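Local coordinates for protein (hdlp (histone deacetylase-like protein)) (PDB 1C3P) that probably works as a zinc-dependent deacetylase of the histone deacetylase family, built on the alpha/beta fold of the arginase clan, at residues I220-K224 / R361-K365; K224-E230 / W355-R361. All coordinates share one frame; numbering follows the deposited sequence.

Contact 1: I220-K224 / R361-K365; sequences IPLPK and RKEVK
Pro223 and Lys224, just past the end of edge strand 217-222 in the parallel sheet of this alpha/beta fold, meet Arg361, the N-cap residue of the C-terminal helix 362-372. The polar link is a single acceptor taken by two donors. The guanidinium of Arg361 comes end-on to the carbonyl of Lys224, with NH1 donating to Lys224 O at 3.0 Å and NH2 to the same Lys224 O at 2.9 Å. NH1 lies nearly along the C=O axis, whereas NH2 sits above the carbonyl plane. Both hydrogen bonds are bent, that from NH2 to 145°, as they must be when two nitrogens of one group share one atom. An arginine suits the place because its long chain, turned at chi3 (-80°), can reach back from the helix start and still offer other N-H groups to Glu230, which pairs with NE in a salt bridge. Pro223 lies over one face of the same guanidinium, its CG 3.5 Å from Arg361 NH2, and as a proline it brings a compact apolar ring and no backbone N-H that would need a partner. Further along the helix, Val364 turns CG2 to the proline ring, 3.9 Å from Pro223 CD, while its CG1 touches Leu222 CD2; these branched apolar residues continue the contact into the buried side. The carbonyl of Leu222 is taken by the hydroxyl of Tyr196. On the exposed side the carboxylate of Glu363 rests against the proline, with Glu363 OE1 3.5 Å from Pro223 CB.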
loop_
_atom_site.group_PDB
_atom_site.type_symbol
_atom_site.label_atom_id
_atom_site.label_comp_id
_atom_site.label_asym_id
_atom_site.label_seq_id
_atom_site.Cartn_x
_atom_site.Cartn_y
_atom_site.Cartn_z
ATOM N N ILE A 220 15.168 2.480 -2.006
ATOM C CA ILE A 220 15.649 2.408 -3.387
ATOM C C ILE A 220 14.899 3.537 -4.126
ATOM O O ILE A 220 13.808 3.331 -4.664
ATOM C CB ILE A 220 15.295 1.036 -4.009
ATOM C CG1 ILE A 220 15.915 -0.111 -3.189
ATOM C CG2 ILE A 220 15.731 1.004 -5.461
ATOM C CD1 ILE A 220 17.434 -0.236 -3.267
ATOM N N PRO A 221 15.482 4.749 -4.172
ATOM C CA PRO A 221 14.825 5.873 -4.844
ATOM C C PRO A 221 14.973 5.701 -6.344
ATOM O O PRO A 221 16.066 5.416 -6.815
ATOM C CB PRO A 221 15.607 7.096 -4.321
ATOM C CG PRO A 221 16.456 6.528 -3.164
ATOM C CD PRO A 221 16.797 5.179 -3.681
ATOM N N LEU A 222 13.876 5.874 -7.085
ATOM C CA LEU A 222 13.879 5.694 -8.531
ATOM C C LEU A 222 13.447 6.947 -9.293
ATOM O O LEU A 222 12.672 7.755 -8.791
ATOM C CB LEU A 222 12.990 4.509 -8.885
ATOM C CG LEU A 222 13.567 3.232 -8.255
ATOM C CD1 LEU A 222 12.560 2.082 -8.356
ATOM C CD2 LEU A 222 14.867 2.878 -8.954
ATOM N N PRO A 223 13.956 7.117 -10.523
ATOM C CA PRO A 223 13.671 8.268 -11.391
ATOM C C PRO A 223 12.330 8.370 -12.083
ATOM O O PRO A 223 11.571 7.412 -12.162
ATOM C CB PRO A 223 14.807 8.200 -12.414
ATOM C CG PRO A 223 14.910 6.709 -12.628
ATOM C CD PRO A 223 14.931 6.217 -11.174
ATOM N N LYS A 224 12.060 9.567 -12.592
ATOM C CA LYS A 224 10.842 9.833 -13.344
ATOM C C LYS A 224 10.847 9.008 -14.640
ATOM O O LYS A 224 11.914 8.705 -15.205
ATOM C CB LYS A 224 10.782 11.312 -13.720
ATOM C CG LYS A 224 10.839 12.273 -12.535
ATOM C CD LYS A 224 10.822 13.733 -13.020
ATOM C CE LYS A 224 10.970 14.702 -11.839
ATOM N NZ LYS A 224 10.943 16.130 -12.275
ATOM N N ARG A 361 18.142 2.480 -17.397
ATOM C CA ARG A 361 19.059 3.623 -17.328
ATOM C C ARG A 361 20.236 3.429 -16.393
ATOM O O ARG A 361 20.142 2.722 -15.390
ATOM C CB ARG A 361 18.315 4.886 -16.885
ATOM C CG ARG A 361 17.540 5.542 -17.995
ATOM C CD ARG A 361 16.664 6.631 -17.425
ATOM N NE ARG A 361 15.441 6.086 -16.839
ATOM C CZ ARG A 361 14.507 6.834 -16.269
ATOM N NH1 ARG A 361 14.673 8.153 -16.209
ATOM N NH2 ARG A 361 13.402 6.271 -15.799
ATOM N N LYS A 362 21.349 4.080 -16.728
ATOM C CA LYS A 362 22.557 4.004 -15.913
ATOM C C LYS A 362 22.278 4.443 -14.477
ATOM O O LYS A 362 22.818 3.869 -13.538
ATOM C CB LYS A 362 23.679 4.877 -16.514
ATOM C CG LYS A 362 24.258 4.341 -17.809
ATOM C CD LYS A 362 23.165 4.142 -18.850
ATOM C CE LYS A 362 22.406 5.433 -19.083
ATOM N NZ LYS A 362 21.207 5.181 -19.876
ATOM N N GLU A 363 21.450 5.477 -14.322
ATOM C CA GLU A 363 21.067 5.995 -13.000
ATOM C C GLU A 363 20.570 4.890 -12.094
ATOM O O GLU A 363 20.927 4.808 -10.915
ATOM C CB GLU A 363 19.887 6.945 -13.091
ATOM C CG GLU A 363 20.068 8.222 -13.798
ATOM C CD GLU A 363 18.750 8.952 -13.862
ATOM O OE1 GLU A 363 18.125 9.119 -12.782
ATOM O OE2 GLU A 363 18.348 9.343 -14.978
ATOM N N VAL A 364 19.673 4.085 -12.645
ATOM C CA VAL A 364 19.096 2.999 -11.879
ATOM C C VAL A 364 20.158 1.974 -11.510
ATOM O O VAL A 364 20.227 1.529 -10.356
ATOM C CB VAL A 364 17.958 2.318 -12.639
ATOM C CG1 VAL A 364 17.437 1.158 -11.818
ATOM C CG2 VAL A 364 16.826 3.319 -12.916
ATOM N N LYS A 365 21.006 1.614 -12.467
ATOM C CA LYS A 365 22.064 0.655 -12.176
ATOM C C LYS A 365 22.986 1.208 -11.095
ATOM O O LYS A 365 23.396 0.484 -10.183
ATOM C CB LYS A 365 22.870 0.329 -13.445
ATOM C CG LYS A 365 22.060 -0.360 -14.526
ATOM C CD LYS A 365 22.938 -0.763 -15.710
ATOM C CE LYS A 365 22.116 -1.455 -16.789
ATOM N NZ LYS A 365 22.923 -1.907 -17.959
#

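Contact 2: K224-E230 / W355-R361; sequences KGLNDNE and WRGGEVR
A capping box starts helix 228-245, and the loop 355-361 runs past it. Asn227 OD1 accepts from Glu230 N, while Glu230 OE1 accepts from Asn227 N at 3.0 Å. With chi1 at 63°, Asn227 holds its amide between its own backbone N and carbonyl carbon; OD1 thus serves the helix while ND2 reaches across to Glu359 O at 3.1 Å, a nearly straight bond (170°). Asparagine suits this N-cap because one amide both accepts and donates. Glu230 has a second task: its carboxylate lies nearly coplanar with the guanidinium of Arg361, in a side-on salt bridge. Arg361 NE meets the syn lone pair of Glu230 OE2 at 2.8 Å, and Arg361 NH2 reaches Glu230 OE1 at 3.0 Å. The anti lone pair of OE2 takes the backbone N of Arg361, so each oxygen of this buried carboxylate has two donors. A leucine in place of Arg361 would probably leave the Glu230 carboxylate without its countercharge and the Lys224 carbonyl without either guanidinium donor. Nearer the start of the loop, Asp228 N donates to Arg356 O at 2.9 Å, and the side chain of Asp228, which also accepts from Ser271, returns the bond. Here the backbone N of Arg356 approaches from above the carboxylate plane, 2.7 Å from Asp228 OD2.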
loop_
_atom_site.group_PDB
_atom_site.type_symbol
_atom_site.label_atom_id
_atom_site.label_comp_id
_atom_site.label_asym_id
_atom_site.label_seq_id
_atom_site.Cartn_x
_atom_site.Cartn_y
_atom_site.Cartn_z
ATOM N N LYS A 224 12.060 9.567 -12.592
ATOM C CA LYS A 224 10.842 9.833 -13.344
ATOM C C LYS A 224 10.847 9.008 -14.640
ATOM O O LYS A 224 11.914 8.705 -15.205
ATOM C CB LYS A 224 10.782 11.312 -13.720
ATOM C CG LYS A 224 10.839 12.273 -12.535
ATOM C CD LYS A 224 10.822 13.733 -13.020
ATOM C CE LYS A 224 10.970 14.702 -11.839
ATOM N NZ LYS A 224 10.943 16.130 -12.275
ATOM N N GLY A 225 9.655 8.682 -15.128
ATOM C CA GLY A 225 9.545 7.923 -16.361
ATOM C C GLY A 225 9.970 6.474 -16.246
ATOM O O GLY A 225 10.245 5.837 -17.254
ATOM N N LEU A 226 10.010 5.945 -15.025
ATOM C CA LEU A 226 10.435 4.563 -14.795
ATOM C C LEU A 226 9.649 3.561 -15.653
ATOM O O LEU A 226 8.424 3.629 -15.706
ATOM C CB LEU A 226 10.218 4.194 -13.330
ATOM C CG LEU A 226 10.959 2.929 -12.898
ATOM C CD1 LEU A 226 12.435 3.301 -12.754
ATOM C CD2 LEU A 226 10.425 2.407 -11.560
ATOM N N ASN A 227 10.341 2.630 -16.308
ATOM C CA ASN A 227 9.633 1.635 -17.107
ATOM C C ASN A 227 9.638 0.293 -16.393
ATOM O O ASN A 227 10.262 0.144 -15.337
ATOM C CB ASN A 227 10.215 1.508 -18.533
ATOM C CG ASN A 227 11.654 1.021 -18.554
ATOM O OD1 ASN A 227 12.005 0.034 -17.902
ATOM N ND2 ASN A 227 12.492 1.701 -19.337
ATOM N N ASP A 228 8.942 -0.685 -16.967
ATOM C CA ASP A 228 8.834 -1.999 -16.342
ATOM C C ASP A 228 10.137 -2.707 -16.061
ATOM O O ASP A 228 10.291 -3.318 -15.010
ATOM C CB ASP A 228 7.943 -2.924 -17.185
ATOM C CG ASP A 228 6.498 -2.498 -17.187
ATOM O OD1 ASP A 228 6.123 -1.699 -16.299
ATOM O OD2 ASP A 228 5.733 -2.984 -18.057
ATOM N N ASN A 229 11.063 -2.664 -17.014
ATOM C CA ASN A 229 12.341 -3.326 -16.842
ATOM C C ASN A 229 13.138 -2.703 -15.718
ATOM O O ASN A 229 13.785 -3.406 -14.932
ATOM C CB ASN A 229 13.113 -3.287 -18.157
ATOM C CG ASN A 229 12.501 -4.200 -19.192
ATOM O OD1 ASN A 229 12.609 -5.415 -19.083
ATOM N ND2 ASN A 229 11.817 -3.625 -20.176
ATOM N N GLU A 230 13.052 -1.384 -15.605
ATOM C CA GLU A 230 13.778 -0.696 -14.545
ATOM C C GLU A 230 13.204 -1.028 -13.170
ATOM O O GLU A 230 13.947 -1.258 -12.218
ATOM C CB GLU A 230 13.750 0.813 -14.787
ATOM C CG GLU A 230 14.400 1.206 -16.108
ATOM C CD GLU A 230 14.329 2.694 -16.355
ATOM O OE1 GLU A 230 13.252 3.268 -16.111
ATOM O OE2 GLU A 230 15.334 3.277 -16.812
ATOM N N TRP A 355 2.904 -4.940 -21.940
ATOM C CA TRP A 355 4.099 -4.574 -21.200
ATOM C C TRP A 355 4.505 -3.164 -21.582
ATOM O O TRP A 355 4.165 -2.691 -22.668
ATOM C CB TRP A 355 5.244 -5.531 -21.493
ATOM C CG TRP A 355 5.140 -6.764 -20.698
ATOM C CD1 TRP A 355 4.384 -7.869 -20.973
ATOM C CD2 TRP A 355 5.734 -6.987 -19.423
ATOM N NE1 TRP A 355 4.474 -8.770 -19.935
ATOM C CE2 TRP A 355 5.298 -8.250 -18.970
ATOM C CE3 TRP A 355 6.594 -6.240 -18.614
ATOM C CZ2 TRP A 355 5.694 -8.779 -17.744
ATOM C CZ3 TRP A 355 6.986 -6.764 -17.400
ATOM C CH2 TRP A 355 6.536 -8.020 -16.975
ATOM N N ARG A 356 5.216 -2.498 -20.675
ATOM C CA ARG A 356 5.686 -1.134 -20.887
ATOM C C ARG A 356 7.141 -1.100 -20.446
ATOM O O ARG A 356 7.503 -0.433 -19.478
ATOM C CB ARG A 356 4.841 -0.152 -20.063
ATOM C CG ARG A 356 3.377 -0.133 -20.498
ATOM C CD ARG A 356 2.442 0.548 -19.517
ATOM N NE ARG A 356 1.074 0.504 -20.031
ATOM C CZ ARG A 356 -0.008 0.823 -19.331
ATOM N NH1 ARG A 356 0.105 1.216 -18.067
ATOM N NH2 ARG A 356 -1.206 0.751 -19.902
ATOM N N GLY A 357 7.981 -1.830 -21.170
ATOM C CA GLY A 357 9.383 -1.890 -20.812
ATOM C C GLY A 357 10.286 -0.924 -21.544
ATOM O O GLY A 357 9.834 0.052 -22.142
ATOM N N GLY A 358 11.579 -1.207 -21.485
ATOM C CA GLY A 358 12.560 -0.365 -22.135
ATOM C C GLY A 358 13.929 -0.701 -21.583
ATOM O O GLY A 358 14.106 -1.721 -20.927
ATOM N N GLU A 359 14.908 0.154 -21.843
ATOM C CA GLU A 359 16.248 -0.084 -21.342
ATOM C C GLU A 359 16.348 0.330 -19.888
ATOM O O GLU A 359 15.558 1.139 -19.406
ATOM C CB GLU A 359 17.259 0.727 -22.147
ATOM C CG GLU A 359 17.474 0.247 -23.563
ATOM C CD GLU A 359 18.360 1.195 -24.354
ATOM O OE1 GLU A 359 19.442 1.568 -23.847
ATOM O OE2 GLU A 359 17.972 1.561 -25.483
ATOM N N VAL A 360 17.312 -0.235 -19.181
ATOM C CA VAL A 360 17.507 0.155 -17.802
ATOM C C VAL A 360 18.564 1.270 -17.775
ATOM O O VAL A 360 19.734 1.045 -18.112
ATOM C CB VAL A 360 17.962 -1.029 -16.955
ATOM C CG1 VAL A 360 18.193 -0.577 -15.508
ATOM C CG2 VAL A 360 16.906 -2.147 -17.030
ATOM N N ARG A 361 18.142 2.480 -17.397
ATOM C CA ARG A 361 19.059 3.623 -17.328
ATOM C C ARG A 361 20.236 3.429 -16.393
ATOM O O ARG A 361 20.142 2.722 -15.390
ATOM C CB ARG A 361 18.315 4.886 -16.885
ATOM C CG ARG A 361 17.540 5.542 -17.995
ATOM C CD ARG A 361 16.664 6.631 -17.425
ATOM N NE ARG A 361 15.441 6.086 -16.839
ATOM C CZ ARG A 361 14.507 6.834 -16.269
ATOM N NH1 ARG A 361 14.673 8.153 -16.209
ATOM N NH2 ARG A 361 13.402 6.271 -15.799
#

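In the fold
The two contacts are neighbours, their centres 10 Å apart. Edge strand 217-222 leads through residues 223-227 into helix 228-245, and the loop 355-361 runs directly into helix 362-372, so contact 1 and contact 2 follow one another along both partners, in opposite chain directions, and share Lys224 and Arg361. Val364 and Lys365 also pack on Phe233 of helix 228-245, joining the two helices, while Leu222 touches Ala234 of that helix. Thus the C-terminal tail, more than 120 residues later in sequence, is fastened beside the outermost strand 217-222 of the parallel sheet. Leu222 lies about 11 Å, side chain to side chain, from Asp168 and His170, which bind zinc in another structure of this protein but not here.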